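Local coordinates for protein tryptophanyl-tRNA synthetase (Cryptosporidium parvum Iowa II, PDB 3HV0) that probably catalyses the ATP-dependent attachment of L-tryptophan to its cognate tRNA, as a class I aminoacyl-tRNA synthetase, at residues R38-R41 against K46-H49; Y101-F106 against P149-I154; E137-I142 against D372-F377; V315-L320 against E328-I333. One frame throughout, in Å; residues are numbered along the deposited sequence.

Contact 1 (R38-R41 against K46-H49); sequences RMER and KAHH
E40, on the last turns of helix 33-43, reaches A47 in the loop that follows, where the chain has doubled back so that the CA atoms of E40 and K46 lie 5.4 Å apart. The side chain of E40 leaves the helix with CG anti to the carbonyl carbon (chi1 -64°) and then runs extended, which carries the carboxylate to the backbone of A47. There OE2 of E40 accepts a hydrogen bond from N of A47. The modelled distance of 2.5 Å and the bent N-H...O angle of 138° go with an OE2 set too close to the A47 methyl, so the exact position of the oxygen is doubtful. Less in question is the stem: CG of E40 lies 3.6 Å from CB of A47, alongside the methyl. K46 adds charge without a bridge, its NZ standing 5.0 Å from OE2 of E40, a placement that may still favour the ionised carboxylate. At the far end of the loop the H48 side chain caps the next helix, its ND1 bonded to N of F50, while the H48 ring meets that of Y101. The turn is partly buried, between helix 33-43 and the start of helix 49-52: M39 drops from helix 33-43 between helices 62-70 and 93-106, touching F62, L66 and T105, and R38 ties the same helix to 62-70 by salt bridges to D67 and E70.

Contact 2 (Y101-F106 against P149-I154); sequences YLQDTF and PELTFI
Q103, on helix 93-106, and L151, just ahead of strand 152-156, mark the closest backbone approach, with their CA atoms 8.2 Å apart. The two elements belong to the Rossmann fold of class I synthetases: helix 93-106 is the crossover between parallel strands 76-81 and 110-114, and strand 152-156 lies beside 110-114 at the outer margin of the sheet. A single long side chain bridges the gap. Q103 starts with CG anti to the backbone N (chi1 -171°) and stays extended at chi2, which brings its amide to the start of the strand. NE2 of Q103 gives a nearly straight hydrogen bond to OG1 of T152, 2.9 Å long at 173°, with the hydroxyl oxygen almost exactly in the amide plane. The same nitrogen rests 3.4 Å from CB of L151, so the aliphatic base of that leucine bounds the amide. The other end of the amide is held more loosely, OE1 of Q103 taking a weak hydrogen bond from N of D148, which leaves both polar atoms of this buried group engaged. T152 is gripped twice through one oxygen: its OG1 receives the N-H of Q103 and is also hydrogen-bonded to the carbonyl O of D148.

Contact 3 (E137-I142 against D372-F377); sequences ENMKDI and DVIAKF
I374, on helix 371-378, packs against M139 and K140 of helix 128-143, the CA atoms of K140 and I374 being 7.4 Å apart. CB and CG1 of I374 both lie 4.4 Å from the methyl CE of M139, and the branches divide from there. CG2, anti to the backbone N, meets the same CE of M139 at 3.6 Å. CG1, beside the backbone N (chi1 -73°), leads to CD1, which reaches the aliphatic stem of K140, lying 4.1 Å from CE and 4.2 Å from CG. A bend at the last torsion of M139 (chi3 34°) brings the methyl onto I374; the same side chain also touches L114 and I154 of the central sheet. Helix 128-143 links the parallel strands 110-114 and 152-156 of the Rossmann fold, and through I374 the C-terminal helix 371-378 packs back onto it. The two acidic groups beside the contact have a partner outside it: E137 and D141 both form salt bridges with R366. K140 keeps its ammonium for a long salt bridge with E137, lending only methylenes to I374. With no hydrogen bond across it, the contact rests on shape and the exclusion of water, with little directional constraint.

Contact 4 (V315-L320 against E328-I333); sequences VSWQYL and EKLEEI
W317 and L330 form the dense part of this contact, where the six-membered end of the indole meets the second helix. The carbonyl O of L330 lies in the plane of the indole at its rim, 3.4 Å from CZ3 of W317, so the ring's C-H edge faces that oxygen. The indole gets there because CG of W317 is anti to the backbone N (chi1 167°), which swings the ring across to the other helix. On the other side of the pair, CD1 of L330 lies 3.3 Å from the carbonyl O of L320. CD2 of L330 approaches the ring obliquely, but its modelled approach to CH2 of W317 is too short to be relied on for either atom; the L330 side chain also lies off its usual rotamers (chi1 -147°), in keeping with that doubt. Helices 315-323 and 327-339 form an antiparallel helical hairpin, their local axes 11.3 Å apart at an angle of 163°, joined by a short turn. It belongs to the helical C-terminal part of the chain, which in relatives contributes to anticodon recognition. Packing is looser around this: CG2 of I333 sits at the edge of the indole, 4.0 Å from CZ3 of W317, and the side chain of L320, in contrast to its carbonyl, comes no nearer than 4.5 Å to the opposing helix, while L351 of helix 344-367 packs against it. Beyond these, on the solvent side of helix 327-339, K329, E331 and E332 are exposed, and the side chain of E328 is modelled only as far as CB.

Overall arrangement
Contacts 1, 2 and 3 form a chain of neighbours around the Rossmann domain: the centres of contacts 1 and 2 are about 17 Å apart, those of contacts 2 and 3 about 14 Å. M39 of contact 1 packs on F106 of contact 2, and N of I154 probably hydrogen-bonds to O of F377, tying the edge strand to helix 371-378. Contact 1 closes first along the sequence; contacts 2 and 3 then interlace, and contact 4 is nested within the long loop closed by contact 3, yet lies about 33 Å from it between centres. The chain thus leaves the catalytic domain, builds the helical region containing contact 4, and returns its C-terminal helix to the sheet, connecting both parts of the synthetase.

Contact 1 (R38-R41 against K46-H49)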
loop_
_atom_site.group_PDB
_atom_site.type_symbol
_atom_site.label_atom_id
_atom_site.label_comp_id
_atom_site.label_asym_id
_atom_site.label_seq_id
_atom_site.Cartn_x
_atom_site.Cartn_y
_atom_site.Cartn_z
ATOM N N ARG A 38 -31.937 -25.051 -5.363
ATOM C CA ARG A 38 -31.854 -24.822 -3.906
ATOM C C ARG A 38 -32.017 -23.348 -3.591
ATOM O O ARG A 38 -32.626 -22.983 -2.587
ATOM C CB ARG A 38 -30.552 -25.393 -3.314
ATOM C CG ARG A 38 -30.316 -25.103 -1.802
ATOM C CD ARG A 38 -29.482 -26.207 -1.098
ATOM N NE ARG A 38 -28.666 -25.715 0.017
ATOM C CZ ARG A 38 -27.340 -25.527 -0.021
ATOM N NH1 ARG A 38 -26.635 -25.789 -1.128
ATOM N NH2 ARG A 38 -26.701 -25.062 1.054
ATOM N N MET A 39 -31.502 -22.520 -4.493
ATOM C CA MET A 39 -31.587 -21.075 -4.396
ATOM C C MET A 39 -32.988 -20.523 -4.661
ATOM O O MET A 39 -33.536 -19.823 -3.810
ATOM C CB MET A 39 -30.593 -20.452 -5.379
ATOM C CG MET A 39 -30.887 -19.029 -5.745
ATOM S SD MET A 39 -29.364 -18.203 -6.122
ATOM C CE MET A 39 -29.943 -16.508 -6.043
ATOM N N GLU A 40 -33.539 -20.804 -5.843
ATOM C CA GLU A 40 -34.884 -20.342 -6.216
ATOM C C GLU A 40 -35.880 -20.668 -5.108
ATOM O O GLU A 40 -36.765 -19.870 -4.794
ATOM C CB GLU A 40 -35.371 -21.024 -7.504
ATOM C CG GLU A 40 -34.584 -20.725 -8.780
ATOM C CD GLU A 40 -35.277 -21.256 -10.036
ATOM O OE1 GLU A 40 -36.137 -22.152 -9.912
ATOM O OE2 GLU A 40 -34.976 -20.775 -11.153
ATOM N N ARG A 41 -35.725 -21.862 -4.539
ATOM C CA ARG A 41 -36.501 -22.331 -3.377
ATOM C C ARG A 41 -36.414 -21.329 -2.227
ATOM O O ARG A 41 -37.407 -21.010 -1.579
ATOM C CB ARG A 41 -35.918 -23.668 -2.893
ATOM C CG ARG A 41 -36.889 -24.635 -2.302
ATOM C CD ARG A 41 -37.083 -25.838 -3.215
ATOM N NE ARG A 41 -35.922 -26.732 -3.237
ATOM C CZ ARG A 41 -35.885 -27.921 -3.848
ATOM N NH1 ARG A 41 -36.943 -28.390 -4.511
ATOM N NH2 ARG A 41 -34.775 -28.652 -3.799
ATOM N N LYS A 46 -37.387 -16.775 -9.389
ATOM C CA LYS A 46 -36.910 -17.682 -10.432
ATOM C C LYS A 46 -35.460 -17.288 -10.753
ATOM O O LYS A 46 -35.061 -16.144 -10.538
ATOM C CB LYS A 46 -37.846 -17.627 -11.661
ATOM C CG LYS A 46 -37.150 -17.521 -13.020
ATOM C CD LYS A 46 -38.163 -17.472 -14.163
ATOM C CE LYS A 46 -38.679 -18.857 -14.526
ATOM N NZ LYS A 46 -37.641 -19.698 -15.201
ATOM N N ALA A 47 -34.675 -18.247 -11.230
ATOM C CA ALA A 47 -33.221 -18.068 -11.326
ATOM C C ALA A 47 -32.871 -17.181 -12.497
ATOM O O ALA A 47 -33.484 -17.254 -13.562
ATOM C CB ALA A 47 -32.509 -19.408 -11.458
ATOM N N HIS A 48 -31.869 -16.343 -12.292
ATOM C CA HIS A 48 -31.365 -15.525 -13.365
ATOM C C HIS A 48 -30.872 -16.435 -14.470
ATOM O O HIS A 48 -30.283 -17.481 -14.199
ATOM C CB HIS A 48 -30.233 -14.651 -12.879
ATOM C CG HIS A 48 -29.920 -13.514 -13.788
ATOM N ND1 HIS A 48 -29.017 -13.616 -14.822
ATOM C CD2 HIS A 48 -30.380 -12.243 -13.812
ATOM C CE1 HIS A 48 -28.919 -12.450 -15.436
ATOM N NE2 HIS A 48 -29.742 -11.601 -14.846
ATOM N N HIS A 49 -31.124 -16.044 -15.716
ATOM C CA HIS A 49 -30.747 -16.874 -16.852
ATOM C C HIS A 49 -29.227 -17.123 -17.014
ATOM O O HIS A 49 -28.858 -18.122 -17.617
ATOM C CB HIS A 49 -31.390 -16.365 -18.163
ATOM C CG HIS A 49 -30.992 -14.974 -18.545
ATOM N ND1 HIS A 49 -31.609 -13.855 -18.028
ATOM C CD2 HIS A 49 -30.043 -14.522 -19.396
ATOM C CE1 HIS A 49 -31.055 -12.774 -18.544
ATOM N NE2 HIS A 49 -30.106 -13.153 -19.380
#

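Contact 2 (Y101-F106 against P149-I154)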
loop_
_atom_site.group_PDB
_atom_site.type_symbol
_atom_site.label_atom_id
_atom_site.label_comp_id
_atom_site.label_asym_id
_atom_site.label_seq_id
_atom_site.Cartn_x
_atom_site.Cartn_y
_atom_site.Cartn_z
ATOM N N TYR A 101 -28.748 -8.686 -9.714
ATOM C CA TYR A 101 -29.732 -9.741 -9.538
ATOM C C TYR A 101 -29.517 -10.423 -8.174
ATOM O O TYR A 101 -30.482 -10.697 -7.443
ATOM C CB TYR A 101 -29.663 -10.768 -10.675
ATOM C CG TYR A 101 -30.192 -12.103 -10.262
ATOM C CD1 TYR A 101 -31.568 -12.337 -10.200
ATOM C CD2 TYR A 101 -29.326 -13.131 -9.886
ATOM C CE1 TYR A 101 -32.070 -13.569 -9.799
ATOM C CE2 TYR A 101 -29.817 -14.366 -9.476
ATOM C CZ TYR A 101 -31.193 -14.573 -9.430
ATOM O OH TYR A 101 -31.679 -15.797 -9.048
ATOM N N LEU A 102 -28.251 -10.685 -7.834
ATOM C CA LEU A 102 -27.955 -11.302 -6.549
ATOM C C LEU A 102 -28.297 -10.366 -5.378
ATOM O O LEU A 102 -28.687 -10.816 -4.309
ATOM C CB LEU A 102 -26.496 -11.710 -6.470
ATOM C CG LEU A 102 -26.014 -12.842 -7.378
ATOM C CD1 LEU A 102 -24.479 -12.854 -7.359
ATOM C CD2 LEU A 102 -26.596 -14.172 -6.965
ATOM N N GLN A 103 -28.128 -9.068 -5.582
ATOM C CA GLN A 103 -28.439 -8.095 -4.558
ATOM C C GLN A 103 -29.945 -7.998 -4.388
ATOM O O GLN A 103 -30.427 -7.871 -3.289
ATOM C CB GLN A 103 -27.849 -6.723 -4.892
ATOM C CG GLN A 103 -27.951 -5.708 -3.742
ATOM C CD GLN A 103 -27.475 -4.316 -4.127
ATOM O OE1 GLN A 103 -27.928 -3.743 -5.118
ATOM N NE2 GLN A 103 -26.575 -3.758 -3.333
ATOM N N ASP A 104 -30.684 -8.066 -5.485
ATOM C CA ASP A 104 -32.135 -7.998 -5.439
ATOM C C ASP A 104 -32.711 -9.266 -4.825
ATOM O O ASP A 104 -33.753 -9.229 -4.180
ATOM C CB ASP A 104 -32.712 -7.843 -6.850
ATOM C CG ASP A 104 -32.276 -6.575 -7.532
ATOM O OD1 ASP A 104 -31.744 -5.656 -6.865
ATOM O OD2 ASP A 104 -32.465 -6.499 -8.760
ATOM N N THR A 105 -32.042 -10.391 -5.064
ATOM C CA THR A 105 -32.571 -11.694 -4.683
ATOM C C THR A 105 -32.283 -11.965 -3.225
ATOM O O THR A 105 -33.167 -12.386 -2.503
ATOM C CB THR A 105 -31.981 -12.814 -5.544
ATOM O OG1 THR A 105 -32.450 -12.668 -6.892
ATOM C CG2 THR A 105 -32.412 -14.172 -5.036
ATOM N N PHE A 106 -31.046 -11.698 -2.788
ATOM C CA PHE A 106 -30.657 -11.941 -1.386
ATOM C C PHE A 106 -30.858 -10.732 -0.475
ATOM O O PHE A 106 -30.915 -10.885 0.743
ATOM C CB PHE A 106 -29.210 -12.437 -1.303
ATOM C CG PHE A 106 -29.021 -13.808 -1.867
ATOM C CD1 PHE A 106 -28.346 -13.996 -3.058
ATOM C CD2 PHE A 106 -29.556 -14.909 -1.222
ATOM C CE1 PHE A 106 -28.178 -15.259 -3.589
ATOM C CE2 PHE A 106 -29.398 -16.189 -1.754
ATOM C CZ PHE A 106 -28.713 -16.360 -2.945
ATOM N N PRO A 149 -28.390 2.287 -3.470
ATOM C CA PRO A 149 -27.368 3.008 -2.705
ATOM C C PRO A 149 -27.402 2.730 -1.204
ATOM O O PRO A 149 -26.373 2.853 -0.540
ATOM C CB PRO A 149 -27.685 4.479 -2.988
ATOM C CG PRO A 149 -29.073 4.496 -3.353
ATOM C CD PRO A 149 -29.333 3.229 -4.094
ATOM N N GLU A 150 -28.563 2.352 -0.682
ATOM C CA GLU A 150 -28.671 1.950 0.718
ATOM C C GLU A 150 -28.003 0.596 0.987
ATOM O O GLU A 150 -27.744 0.259 2.143
ATOM C CB GLU A 150 -30.137 1.923 1.158
ATOM C CG GLU A 150 -30.726 3.326 1.364
ATOM C CD GLU A 150 -32.252 3.357 1.259
ATOM O OE1 GLU A 150 -32.804 2.683 0.354
ATOM O OE2 GLU A 150 -32.905 4.059 2.072
ATOM N N LEU A 151 -27.716 -0.167 -0.068
ATOM C CA LEU A 151 -27.061 -1.467 0.072
ATOM C C LEU A 151 -25.719 -1.558 -0.623
ATOM O O LEU A 151 -25.088 -2.617 -0.584
ATOM C CB LEU A 151 -27.974 -2.581 -0.461
ATOM C CG LEU A 151 -29.081 -3.056 0.487
ATOM C CD1 LEU A 151 -29.899 -4.123 -0.216
ATOM C CD2 LEU A 151 -28.501 -3.574 1.823
ATOM N N THR A 152 -25.256 -0.475 -1.246
ATOM C CA THR A 152 -24.055 -0.553 -2.075
ATOM C C THR A 152 -23.021 0.478 -1.688
ATOM O O THR A 152 -23.353 1.660 -1.569
ATOM C CB THR A 152 -24.384 -0.321 -3.565
ATOM O OG1 THR A 152 -25.426 -1.205 -3.965
ATOM C CG2 THR A 152 -23.146 -0.547 -4.447
ATOM N N PHE A 153 -21.768 0.026 -1.550
ATOM C CA PHE A 153 -20.641 0.898 -1.268
ATOM C C PHE A 153 -19.603 0.758 -2.371
ATOM O O PHE A 153 -19.023 -0.303 -2.567
ATOM C CB PHE A 153 -20.037 0.593 0.119
ATOM C CG PHE A 153 -18.741 1.303 0.374
ATOM C CD1 PHE A 153 -18.670 2.675 0.292
ATOM C CD2 PHE A 153 -17.576 0.598 0.648
ATOM C CE1 PHE A 153 -17.466 3.338 0.489
ATOM C CE2 PHE A 153 -16.365 1.266 0.860
ATOM C CZ PHE A 153 -16.324 2.639 0.784
ATOM N N ILE A 154 -19.371 1.838 -3.104
ATOM C CA ILE A 154 -18.411 1.841 -4.204
ATOM C C ILE A 154 -17.230 2.710 -3.783
ATOM O O ILE A 154 -17.414 3.673 -3.030
ATOM C CB ILE A 154 -19.047 2.383 -5.502
ATOM C CG1 ILE A 154 -20.421 1.716 -5.723
ATOM C CG2 ILE A 154 -18.087 2.200 -6.710
ATOM C CD1 ILE A 154 -21.138 2.076 -7.047
#

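Contact 3 (E137-I142 against D372-F377)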
loop_
_atom_site.group_PDB
_atom_site.type_symbol
_atom_site.label_atom_id
_atom_site.label_comp_id
_atom_site.label_asym_id
_atom_site.label_seq_id
_atom_site.Cartn_x
_atom_site.Cartn_y
_atom_site.Cartn_z
ATOM N N GLU A 137 -15.841 7.980 -14.076
ATOM C CA GLU A 137 -16.797 7.794 -15.160
ATOM C C GLU A 137 -17.340 6.382 -15.128
ATOM O O GLU A 137 -18.549 6.166 -15.261
ATOM C CB GLU A 137 -16.157 8.082 -16.511
ATOM C CG GLU A 137 -15.749 9.529 -16.706
ATOM C CD GLU A 137 -16.920 10.477 -16.644
ATOM O OE1 GLU A 137 -18.039 10.064 -16.982
ATOM O OE2 GLU A 137 -16.717 11.643 -16.256
ATOM N N ASN A 138 -16.438 5.424 -14.942
ATOM C CA ASN A 138 -16.821 4.011 -14.762
ATOM C C ASN A 138 -17.869 3.792 -13.663
ATOM O O ASN A 138 -18.770 2.983 -13.849
ATOM C CB ASN A 138 -15.593 3.157 -14.479
ATOM C CG ASN A 138 -14.754 2.883 -15.731
ATOM O OD1 ASN A 138 -13.924 1.985 -15.719
ATOM N ND2 ASN A 138 -14.965 3.652 -16.813
ATOM N N MET A 139 -17.760 4.515 -12.542
ATOM C CA MET A 139 -18.765 4.441 -11.466
ATOM C C MET A 139 -20.162 4.767 -11.951
ATOM O O MET A 139 -21.125 4.127 -11.526
ATOM C CB MET A 139 -18.465 5.414 -10.322
ATOM C CG MET A 139 -17.222 5.101 -9.545
ATOM S SD MET A 139 -17.111 5.956 -7.964
ATOM C CE MET A 139 -18.850 5.982 -7.509
ATOM N N LYS A 140 -20.265 5.776 -12.810
ATOM C CA LYS A 140 -21.540 6.163 -13.397
ATOM C C LYS A 140 -22.162 5.012 -14.197
ATOM O O LYS A 140 -23.371 4.738 -14.091
ATOM C CB LYS A 140 -21.381 7.395 -14.307
ATOM C CG LYS A 140 -20.935 8.659 -13.599
ATOM C CD LYS A 140 -20.624 9.783 -14.582
ATOM C CE LYS A 140 -20.657 11.136 -13.869
ATOM N NZ LYS A 140 -20.224 12.284 -14.720
ATOM N N ASP A 141 -21.347 4.358 -15.015
ATOM C CA ASP A 141 -21.809 3.185 -15.744
ATOM C C ASP A 141 -22.218 2.102 -14.756
ATOM O O ASP A 141 -23.163 1.368 -14.990
ATOM C CB ASP A 141 -20.700 2.600 -16.621
ATOM C CG ASP A 141 -20.222 3.539 -17.703
ATOM O OD1 ASP A 141 -19.055 3.373 -18.138
ATOM O OD2 ASP A 141 -20.991 4.414 -18.136
ATOM N N ILE A 142 -21.459 1.972 -13.667
ATOM C CA ILE A 142 -21.741 0.929 -12.686
ATOM C C ILE A 142 -23.065 1.227 -11.988
ATOM O O ILE A 142 -23.928 0.349 -11.908
ATOM C CB ILE A 142 -20.585 0.725 -11.697
ATOM C CG1 ILE A 142 -19.424 0.044 -12.421
ATOM C CG2 ILE A 142 -21.026 -0.129 -10.494
ATOM C CD1 ILE A 142 -18.123 0.030 -11.671
ATOM N N ASP A 372 -23.831 14.090 -6.735
ATOM C CA ASP A 372 -24.603 13.862 -5.532
ATOM C C ASP A 372 -25.019 12.408 -5.396
ATOM O O ASP A 372 -25.108 11.886 -4.281
ATOM C CB ASP A 372 -25.847 14.732 -5.504
ATOM C CG ASP A 372 -26.402 14.872 -4.120
ATOM O OD1 ASP A 372 -25.604 15.236 -3.218
ATOM O OD2 ASP A 372 -27.621 14.623 -3.934
ATOM N N VAL A 373 -25.309 11.772 -6.527
ATOM C CA VAL A 373 -25.666 10.368 -6.532
ATOM C C VAL A 373 -24.430 9.554 -6.239
ATOM O O VAL A 373 -24.457 8.645 -5.413
ATOM C CB VAL A 373 -26.278 9.948 -7.869
ATOM C CG1 VAL A 373 -26.376 8.445 -7.941
ATOM C CG2 VAL A 373 -27.654 10.592 -8.036
ATOM N N ILE A 374 -23.335 9.903 -6.900
ATOM C CA ILE A 374 -22.055 9.237 -6.662
ATOM C C ILE A 374 -21.739 9.242 -5.181
ATOM O O ILE A 374 -21.466 8.195 -4.616
ATOM C CB ILE A 374 -20.921 9.894 -7.443
ATOM C CG1 ILE A 374 -21.065 9.550 -8.930
ATOM C CG2 ILE A 374 -19.567 9.420 -6.923
ATOM C CD1 ILE A 374 -20.174 10.347 -9.847
ATOM N N ALA A 375 -21.828 10.421 -4.564
ATOM C CA ALA A 375 -21.590 10.635 -3.124
ATOM C C ALA A 375 -22.313 9.647 -2.234
ATOM O O ALA A 375 -21.740 9.177 -1.261
ATOM C CB ALA A 375 -21.958 12.062 -2.730
ATOM N N LYS A 376 -23.562 9.326 -2.547
ATOM C CA LYS A 376 -24.300 8.325 -1.770
ATOM C C LYS A 376 -23.632 6.944 -1.815
ATOM O O LYS A 376 -23.645 6.211 -0.826
ATOM C CB LYS A 376 -25.750 8.215 -2.258
ATOM C CG LYS A 376 -26.665 9.301 -1.696
ATOM C CD LYS A 376 -27.988 9.336 -2.411
ATOM C CE LYS A 376 -28.925 10.346 -1.787
ATOM N NZ LYS A 376 -30.194 10.456 -2.587
ATOM N N PHE A 377 -23.067 6.593 -2.967
ATOM C CA PHE A 377 -22.447 5.286 -3.174
ATOM C C PHE A 377 -21.039 5.265 -2.595
ATOM O O PHE A 377 -20.565 4.252 -2.053
ATOM C CB PHE A 377 -22.391 4.957 -4.673
ATOM C CG PHE A 377 -23.692 4.483 -5.247
ATOM C CD1 PHE A 377 -24.023 3.145 -5.236
ATOM C CD2 PHE A 377 -24.575 5.367 -5.821
ATOM C CE1 PHE A 377 -25.212 2.702 -5.774
ATOM C CE2 PHE A 377 -25.765 4.925 -6.362
ATOM C CZ PHE A 377 -26.076 3.588 -6.334
#

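Contact 4 (V315-L320 against E328-I333)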
loop_
_atom_site.group_PDB
_atom_site.type_symbol
_atom_site.label_atom_id
_atom_site.label_comp_id
_atom_site.label_asym_id
_atom_site.label_seq_id
_atom_site.Cartn_x
_atom_site.Cartn_y
_atom_site.Cartn_z
ATOM N N VAL A 315 -19.653 -15.333 -33.113
ATOM C CA VAL A 315 -19.573 -14.380 -32.015
ATOM C C VAL A 315 -20.918 -13.721 -31.771
ATOM O O VAL A 315 -21.260 -13.393 -30.640
ATOM C CB VAL A 315 -18.510 -13.282 -32.290
ATOM C CG1 VAL A 315 -18.521 -12.209 -31.177
ATOM C CG2 VAL A 315 -17.106 -13.908 -32.445
ATOM N N SER A 316 -21.682 -13.519 -32.835
ATOM C CA SER A 316 -23.004 -12.910 -32.709
ATOM C C SER A 316 -23.983 -13.836 -31.975
ATOM O O SER A 316 -24.751 -13.381 -31.140
ATOM C CB SER A 316 -23.550 -12.491 -34.080
ATOM O OG SER A 316 -22.750 -11.465 -34.662
ATOM N N TRP A 317 -23.943 -15.132 -32.266
ATOM C CA TRP A 317 -24.811 -16.090 -31.562
ATOM C C TRP A 317 -24.525 -16.123 -30.057
ATOM O O TRP A 317 -25.440 -16.061 -29.227
ATOM C CB TRP A 317 -24.656 -17.486 -32.153
ATOM C CG TRP A 317 -25.253 -18.564 -31.301
ATOM C CD1 TRP A 317 -24.574 -19.534 -30.627
ATOM C CD2 TRP A 317 -26.644 -18.768 -31.005
ATOM N NE1 TRP A 317 -25.449 -20.336 -29.935
ATOM C CE2 TRP A 317 -26.728 -19.888 -30.148
ATOM C CE3 TRP A 317 -27.824 -18.118 -31.380
ATOM C CZ2 TRP A 317 -27.948 -20.373 -29.661
ATOM C CZ3 TRP A 317 -29.032 -18.601 -30.893
ATOM C CH2 TRP A 317 -29.083 -19.716 -30.045
ATOM N N GLN A 318 -23.242 -16.218 -29.724
ATOM C CA GLN A 318 -22.784 -16.221 -28.340
ATOM C C GLN A 318 -23.136 -14.925 -27.588
ATOM O O GLN A 318 -23.350 -14.961 -26.389
ATOM C CB GLN A 318 -21.271 -16.470 -28.279
ATOM N N TYR A 319 -23.206 -13.791 -28.286
ATOM C CA TYR A 319 -23.653 -12.532 -27.665
ATOM C C TYR A 319 -25.137 -12.546 -27.306
ATOM O O TYR A 319 -25.526 -12.089 -26.236
ATOM C CB TYR A 319 -23.409 -11.344 -28.590
ATOM C CG TYR A 319 -22.131 -10.602 -28.334
ATOM C CD1 TYR A 319 -20.906 -11.196 -28.575
ATOM C CD2 TYR A 319 -22.150 -9.301 -27.862
ATOM C CE1 TYR A 319 -19.732 -10.523 -28.353
ATOM C CE2 TYR A 319 -20.982 -8.611 -27.639
ATOM C CZ TYR A 319 -19.770 -9.225 -27.891
ATOM O OH TYR A 319 -18.591 -8.538 -27.668
ATOM N N LEU A 320 -25.959 -13.045 -28.222
ATOM C CA LEU A 320 -27.399 -13.166 -28.003
ATOM C C LEU A 320 -27.772 -14.085 -26.848
ATOM O O LEU A 320 -28.839 -13.933 -26.257
ATOM C CB LEU A 320 -28.080 -13.688 -29.264
ATOM C CG LEU A 320 -28.076 -12.750 -30.464
ATOM C CD1 LEU A 320 -28.575 -13.508 -31.660
ATOM C CD2 LEU A 320 -28.925 -11.506 -30.197
ATOM N N GLU A 328 -37.636 -18.812 -26.118
ATOM C CA GLU A 328 -38.271 -19.363 -27.317
ATOM C C GLU A 328 -37.704 -18.765 -28.601
ATOM O O GLU A 328 -37.539 -19.470 -29.599
ATOM C CB GLU A 328 -39.787 -19.148 -27.266
ATOM N N LYS A 329 -37.412 -17.467 -28.575
ATOM C CA LYS A 329 -36.749 -16.817 -29.706
ATOM C C LYS A 329 -35.371 -17.427 -29.950
ATOM O O LYS A 329 -35.033 -17.793 -31.082
ATOM C CB LYS A 329 -36.576 -15.312 -29.466
ATOM C CG LYS A 329 -37.814 -14.468 -29.741
ATOM C CD LYS A 329 -37.470 -13.235 -30.592
ATOM C CE LYS A 329 -38.011 -11.934 -29.995
ATOM N NZ LYS A 329 -37.189 -11.459 -28.846
ATOM N N LEU A 330 -34.596 -17.536 -28.873
ATOM C CA LEU A 330 -33.199 -17.957 -28.945
ATOM C C LEU A 330 -33.043 -19.341 -29.565
ATOM O O LEU A 330 -32.281 -19.501 -30.514
ATOM C CB LEU A 330 -32.546 -17.894 -27.555
ATOM C CG LEU A 330 -31.059 -17.539 -27.551
ATOM C CD1 LEU A 330 -30.746 -16.568 -26.452
ATOM C CD2 LEU A 330 -30.216 -18.776 -27.392
ATOM N N GLU A 331 -33.770 -20.328 -29.049
ATOM C CA GLU A 331 -33.755 -21.684 -29.629
ATOM C C GLU A 331 -34.034 -21.655 -31.133
ATOM O O GLU A 331 -33.349 -22.314 -31.920
ATOM C CB GLU A 331 -34.755 -22.611 -28.910
ATOM C CG GLU A 331 -35.223 -23.821 -29.744
ATOM C CD GLU A 331 -35.852 -24.943 -28.918
ATOM O OE1 GLU A 331 -35.295 -25.288 -27.854
ATOM O OE2 GLU A 331 -36.889 -25.504 -29.354
ATOM N N GLU A 332 -35.039 -20.881 -31.525
ATOM C CA GLU A 332 -35.481 -20.855 -32.915
ATOM C C GLU A 332 -34.511 -20.113 -33.831
ATOM O O GLU A 332 -34.291 -20.537 -34.963
ATOM C CB GLU A 332 -36.901 -20.295 -33.012
ATOM C CG GLU A 332 -37.951 -21.304 -32.546
ATOM C CD GLU A 332 -37.834 -22.657 -33.257
ATOM O OE1 GLU A 332 -37.629 -22.671 -34.491
ATOM O OE2 GLU A 332 -37.940 -23.705 -32.579
ATOM N N ILE A 333 -33.924 -19.025 -33.342
ATOM C CA ILE A 333 -32.819 -18.366 -34.050
ATOM C C ILE A 333 -31.671 -19.355 -34.273
ATOM O O ILE A 333 -31.169 -19.495 -35.392
ATOM C CB ILE A 333 -32.264 -17.163 -33.263
ATOM C CG1 ILE A 333 -33.278 -16.022 -33.240
ATOM C CG2 ILE A 333 -30.957 -16.668 -33.881
ATOM C CD1 ILE A 333 -32.898 -14.900 -32.296
#